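Local coordinates for ESAT-6-like protein SAG1039 (Streptococcus agalactiae serogroup V, PDB 3GWK), which forms a homodimeric four-helix bundle of the WXG100 (ESAT-6-like) family and is probably exported by a type VII secretion system, at the interface of chains A and B. Residues are numbered along the deposited sequence; one frame, centred on the assembly and turned at random. Chains: chain A/B, Putative uncharacterized protein SAG1039.

Contact 1: the interface of chains A and B. Residues chain A 45, 50; chain B 6, 77-78, 81.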
# COMPACT_ATOMS: atom_id res chain seq x y z
N TRP A 45 11.95 5.04 -22.13
CA TRP A 45 13.32 5.08 -21.73
C TRP A 45 13.83 3.77 -22.22
O TRP A 45 13.81 2.78 -21.48
CB TRP A 45 13.54 5.18 -20.17
CG TRP A 45 14.99 5.22 -19.77
CD1 TRP A 45 16.07 5.34 -20.57
CD2 TRP A 45 15.44 5.35 -18.45
NE1 TRP A 45 17.20 5.43 -19.80
CE2 TRP A 45 16.82 5.44 -18.49
CE3 TRP A 45 14.81 5.34 -17.20
CZ2 TRP A 45 17.58 5.52 -17.36
CZ3 TRP A 45 15.54 5.50 -16.12
CH2 TRP A 45 16.90 5.53 -16.18
N PHE A 50 16.68 0.40 -15.81
CA PHE A 50 15.78 0.12 -14.68
C PHE A 50 15.29 -1.32 -14.68
O PHE A 50 14.26 -1.62 -14.10
CB PHE A 50 14.63 1.08 -14.70
CG PHE A 50 14.88 2.36 -13.90
CD1 PHE A 50 16.13 2.80 -13.58
CD2 PHE A 50 13.81 3.12 -13.50
CE1 PHE A 50 16.30 4.03 -12.85
CE2 PHE A 50 13.99 4.29 -12.78
CZ PHE A 50 15.22 4.72 -12.45
N ILE B 6 16.60 9.15 -24.70
CA ILE B 6 15.73 8.98 -23.50
C ILE B 6 14.58 9.92 -23.73
O ILE B 6 14.76 11.14 -23.70
CB ILE B 6 16.47 9.29 -22.20
CG1 ILE B 6 17.69 8.39 -22.08
CG2 ILE B 6 15.48 9.23 -21.00
CD1 ILE B 6 18.61 8.67 -20.89
N GLN B 77 16.67 7.31 -7.89
CA GLN B 77 17.42 7.10 -9.12
C GLN B 77 16.84 7.92 -10.25
O GLN B 77 17.58 8.43 -11.11
CB GLN B 77 17.42 5.65 -9.50
CG GLN B 77 18.19 4.79 -8.50
CD GLN B 77 19.61 5.25 -8.21
OE1 GLN B 77 19.95 5.50 -7.04
NE2 GLN B 77 20.39 5.42 -9.21
N LEU B 78 15.52 8.12 -10.27
CA LEU B 78 14.90 9.02 -11.28
C LEU B 78 15.43 10.46 -11.13
O LEU B 78 15.72 11.10 -12.13
CB LEU B 78 13.39 9.01 -11.18
CG LEU B 78 12.67 7.77 -11.73
CD1 LEU B 78 11.18 7.84 -11.25
CD2 LEU B 78 12.77 7.74 -13.25
N VAL B 81 19.02 10.48 -12.50
CA VAL B 81 19.11 10.44 -13.94
C VAL B 81 18.66 11.75 -14.55
O VAL B 81 19.24 12.23 -15.54
CB VAL B 81 18.28 9.31 -14.53
CG1 VAL B 81 18.69 9.23 -16.07
CG2 VAL B 81 18.60 8.05 -13.86

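Contact 2: the interface of chains A and B. Residues chain A 66, 70, 73-74; chain B 53, 56-57, 60.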
# COMPACT_ATOMS: atom_id res chain seq x y z
N GLU A 66 -2.47 -8.54 -2.78
CA GLU A 66 -2.95 -9.42 -1.70
C GLU A 66 -3.19 -8.63 -0.43
O GLU A 66 -4.12 -8.91 0.33
CB GLU A 66 -2.02 -10.58 -1.36
CG GLU A 66 -2.55 -11.53 -0.14
CD GLU A 66 -3.97 -12.02 -0.33
OE1 GLU A 66 -4.74 -12.09 0.53
OE2 GLU A 66 -4.39 -12.23 -1.47
N LEU A 70 -6.56 -8.46 1.65
CA LEU A 70 -6.61 -8.81 3.05
C LEU A 70 -7.28 -7.73 3.90
O LEU A 70 -8.12 -8.01 4.77
CB LEU A 70 -5.20 -9.09 3.56
CG LEU A 70 -5.08 -9.26 5.08
CD1 LEU A 70 -5.82 -10.52 5.60
CD2 LEU A 70 -3.62 -9.30 5.46
N ASP A 73 -10.89 -7.81 3.34
CA ASP A 73 -11.49 -8.98 3.98
C ASP A 73 -11.65 -8.72 5.44
O ASP A 73 -12.70 -9.07 6.04
CB ASP A 73 -10.54 -10.17 3.67
CG ASP A 73 -11.11 -11.52 4.01
OD1 ASP A 73 -12.34 -11.62 4.12
OD2 ASP A 73 -10.37 -12.52 4.12
N ILE A 74 -10.66 -8.09 6.10
CA ILE A 74 -10.73 -7.79 7.50
C ILE A 74 -11.87 -6.80 7.77
O ILE A 74 -12.68 -6.99 8.68
CB ILE A 74 -9.40 -7.31 8.09
CG1 ILE A 74 -8.34 -8.44 8.13
CG2 ILE A 74 -9.59 -6.76 9.45
CD1 ILE A 74 -6.94 -7.95 8.45
N PHE B 53 -6.01 -14.34 10.30
CA PHE B 53 -5.88 -12.96 9.78
C PHE B 53 -4.61 -12.30 10.32
O PHE B 53 -3.93 -11.58 9.58
CB PHE B 53 -7.09 -12.15 10.16
CG PHE B 53 -8.26 -12.44 9.28
CD1 PHE B 53 -8.29 -12.04 7.97
CD2 PHE B 53 -9.30 -13.19 9.78
CE1 PHE B 53 -9.35 -12.34 7.15
CE2 PHE B 53 -10.39 -13.47 8.92
CZ PHE B 53 -10.40 -13.06 7.61
N GLN B 56 -1.77 -13.79 8.27
CA GLN B 56 -1.75 -13.27 6.93
C GLN B 56 -1.17 -11.87 6.86
O GLN B 56 -0.38 -11.55 5.96
CB GLN B 56 -3.17 -13.24 6.32
CG GLN B 56 -3.67 -14.65 6.07
CD GLN B 56 -5.13 -14.57 5.65
OE1 GLN B 56 -5.50 -13.91 4.66
NE2 GLN B 56 -6.01 -15.14 6.49
N PHE B 57 -1.56 -11.03 7.80
CA PHE B 57 -1.04 -9.68 7.90
C PHE B 57 0.48 -9.72 8.14
O PHE B 57 1.24 -8.99 7.48
CB PHE B 57 -1.75 -8.91 9.00
CG PHE B 57 -1.45 -7.43 8.99
CD1 PHE B 57 -0.26 -6.96 9.54
CD2 PHE B 57 -2.38 -6.53 8.46
CE1 PHE B 57 -0.06 -5.56 9.60
CE2 PHE B 57 -2.11 -5.15 8.52
CZ PHE B 57 -0.98 -4.69 9.07
N LEU B 60 2.60 -10.69 5.06
CA LEU B 60 2.72 -9.69 4.04
C LEU B 60 3.52 -8.44 4.46
O LEU B 60 4.16 -7.79 3.62
CB LEU B 60 1.34 -9.27 3.57
CG LEU B 60 0.67 -10.38 2.76
CD1 LEU B 60 -0.82 -10.04 2.57
CD2 LEU B 60 1.31 -10.48 1.41
O HOH W 1 -7.82 -12.65 3.44
O HOH W 2 -3.66 -12.74 3.06

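Contact 3: the interface of chains A and B. Residues chain A 40-41, 44, 46; chain B 5-8.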
# COMPACT_ATOMS: atom_id res chain seq x y z
N VAL A 40 5.10 3.71 -18.37
CA VAL A 40 5.62 4.88 -19.03
C VAL A 40 7.15 4.89 -19.06
O VAL A 40 7.76 5.19 -20.09
CB VAL A 40 5.08 6.20 -18.44
CG1 VAL A 40 5.73 7.40 -19.12
CG2 VAL A 40 3.55 6.26 -18.51
N ILE A 41 7.76 4.56 -17.95
CA ILE A 41 9.21 4.52 -17.89
C ILE A 41 9.77 3.46 -18.81
O ILE A 41 10.75 3.67 -19.54
CB ILE A 41 9.69 4.32 -16.45
CG1 ILE A 41 9.48 5.64 -15.65
CG2 ILE A 41 11.20 3.91 -16.36
CD1 ILE A 41 9.44 5.51 -14.16
N ASN A 44 9.54 4.63 -22.52
CA ASN A 44 9.98 5.95 -22.95
C ASN A 44 11.34 6.15 -22.50
O ASN A 44 11.89 7.27 -22.54
CB ASN A 44 9.05 7.04 -22.44
CG ASN A 44 7.77 7.08 -23.19
OD1 ASN A 44 7.75 7.45 -24.37
ND2 ASN A 44 6.69 6.69 -22.54
N ASP A 46 14.43 3.80 -23.40
CA ASP A 46 14.92 2.55 -23.99
C ASP A 46 16.18 2.09 -23.32
O ASP A 46 16.99 2.92 -22.82
CB ASP A 46 15.17 2.67 -25.50
CG ASP A 46 15.71 1.36 -26.12
OD1 ASP A 46 16.90 1.04 -25.92
OD2 ASP A 46 14.94 0.66 -26.82
N GLN B 5 18.88 7.67 -26.94
CA GLN B 5 17.77 8.55 -26.69
C GLN B 5 16.98 8.11 -25.47
O GLN B 5 16.74 6.90 -25.26
CB GLN B 5 16.82 8.54 -27.89
CG GLN B 5 15.67 9.50 -27.83
CD GLN B 5 14.75 9.32 -28.98
OE1 GLN B 5 14.60 8.22 -29.50
NE2 GLN B 5 14.04 10.39 -29.30
N ILE B 6 16.60 9.15 -24.70
CA ILE B 6 15.73 8.98 -23.50
C ILE B 6 14.58 9.92 -23.73
O ILE B 6 14.76 11.14 -23.70
CB ILE B 6 16.47 9.29 -22.20
CG1 ILE B 6 17.69 8.39 -22.08
CG2 ILE B 6 15.48 9.23 -21.00
CD1 ILE B 6 18.61 8.67 -20.89
N LYS B 7 13.38 9.39 -23.95
CA LYS B 7 12.27 10.23 -24.38
C LYS B 7 11.70 11.11 -23.27
O LYS B 7 11.29 12.24 -23.53
CB LYS B 7 11.15 9.41 -25.04
CG LYS B 7 11.63 8.80 -26.28
CD LYS B 7 10.56 7.86 -26.89
CE LYS B 7 11.15 7.04 -28.01
NZ LYS B 7 10.08 6.36 -28.76
N LEU B 8 11.73 10.64 -22.02
CA LEU B 8 11.25 11.45 -20.91
C LEU B 8 12.27 12.52 -20.59
O LEU B 8 13.47 12.23 -20.39
CB LEU B 8 11.04 10.61 -19.64
CG LEU B 8 10.01 9.46 -19.78
CD1 LEU B 8 9.90 8.54 -18.60
CD2 LEU B 8 8.66 10.08 -19.87
O HOH W 3 14.01 6.41 -24.99
O HOH W 4 18.17 4.95 -24.10

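Contact 1: the interface of chains A and B
A:Trp45, the tryptophan of the WXG motif in the turn between the two long helices, meets B:Ile6 and B:Val81 over one face of its indole, a clear case of a signature residue serving assembly as well as fold. Its backbone pairs with that of B:Ile6 in an antiparallel beta bridge, and the two side chains run side by side in the same direction. From CB, the ring leaves anti to the backbone N (chi1 180°). A chi2 of 9° keeps CA almost in the indole plane, with CD1 on its side, the six-membered ring reaching away from the main chain and one face turned to the partner's helix 51-97. Above that face, near the rim of the pyrrole part, CD1 of A:Trp45 lies 3.8 Å from B:Ile6 CG1. The indole nitrogen NE1 of A:Trp45 meets the methyl CD1 of B:Ile6 at 3.7 Å, a van der Waals contact and not a hydrogen bond. Further out, CZ2 and CH2 reach B:Val81, which arrives from the opposite direction; CH2 of A:Trp45 is 3.8 Å from B:Val81 CG2. At the far end, CZ3 points into the face of A:Phe50, 3.5 Å above the centre of that ring, so two aromatic groups of one chain brace each other. The rim of A:Phe50 continues the apolar surface: CZ of A:Phe50 touches B:Gln77 CB at 3.8 Å. CE2 of A:Phe50 lies 3.7 Å from the methyl CD2 of B:Leu78.

Contact 2: the interface of chains A and B
A:Leu70 enters between B:Phe53, B:Gln56 and B:Phe57 where the second long helices of two WXG100 subunits pack within the dimeric four-helix bundle. Its isobutyl group leaves anti to the backbone N (chi1 171°), and its methyls divide the work: CD1 of A:Leu70 sits at the ring edge of B:Phe53, 3.7 Å from CD1 of that phenylalanine, while CD2 of A:Leu70 presses on the partner's main chain, 3.6 Å from B:Phe57 CA. The same phenylalanine ring is flanked by A:Ile74, whose side chain runs past it in the opposite direction and touches B:Phe53 CD1 with CG1 at 3.6 Å, and by A:Asp73, whose OD2 comes within 3.2 Å of B:Phe53 CE1. That carboxylate is turned 67° from the ring and meets its rim, where the C-H edge may favour a negative charge. At the other end, A:Glu66 bends at chi2 and lays its methylene CG 3.5 Å from B:Leu60 CD1. Outside this apolar layer, B:Gln56, extended beyond CG, runs obliquely across A:Leu70 and presents its amide oxygen to two waters. One joins OE1 of B:Gln56 to A:Asp73 OD2 (2.6 Å from the carboxylate oxygen); the other, 2.7 Å from B:Gln56 OE1, lies 2.8 Å from A:Glu66 OE1.

Contact 3: the interface of chains A and B
This is an interface between an N-terminal loop and a helix end in the WXG100 homodimer: the N-terminal segment of chain B lies across the end of helix 10-44 of chain A and so probably helps to close one end of the four-helix bundle. A:Asn44, just before the WXG turn, is the hub. Its backbone O accepts a bent hydrogen bond from B:Lys7 N at 2.9 Å. B:Leu8 N gives the same oxygen a weak second bond. The side chain of A:Asn44 turns back on its own helix, where ND2 donates to A:Val40 O at 3.1 Å, in the carbonyl plane and on a lone pair; this holds the amide, while CB faces the partner. CB of A:Asn44 packs against CG of B:Leu8 at 3.7 Å, a carbon placed beside its own backbone N (chi1 -60°). From there CD2 of B:Leu8 reaches A:Val40 CG1 at 4.0 Å, and CD1 approaches A:Ile41. Water extends the backbone pairing to the poorly ordered A:Asp46: one molecule lies 2.8 Å from B:Gln5 O and also bonds to A:Asp46 N, while another sits 2.7 Å from A:Asp46 O and bonds to B:Gln5 O as well.

Contact 1 and contact 3 form one neighbourhood, the centres of their C-alpha atoms about 8 Å apart, with B:Ile6 in both: its side chain and its backbone bridge serve contact 1, while the residues on either side of it carry contact 3. Together they fasten the WXG turn of one subunit between the N-terminal segment and helix 51-97 of the other. Contact 2 is remote, its C-alpha centre about 34 Å from that of contact 1 and 37 Å from that of contact 3, yet it uses the same helix 51-97 of chain B. Two-fold symmetry repeats all three with the chains exchanged, so the elongated homodimer is held at both ends and along its length.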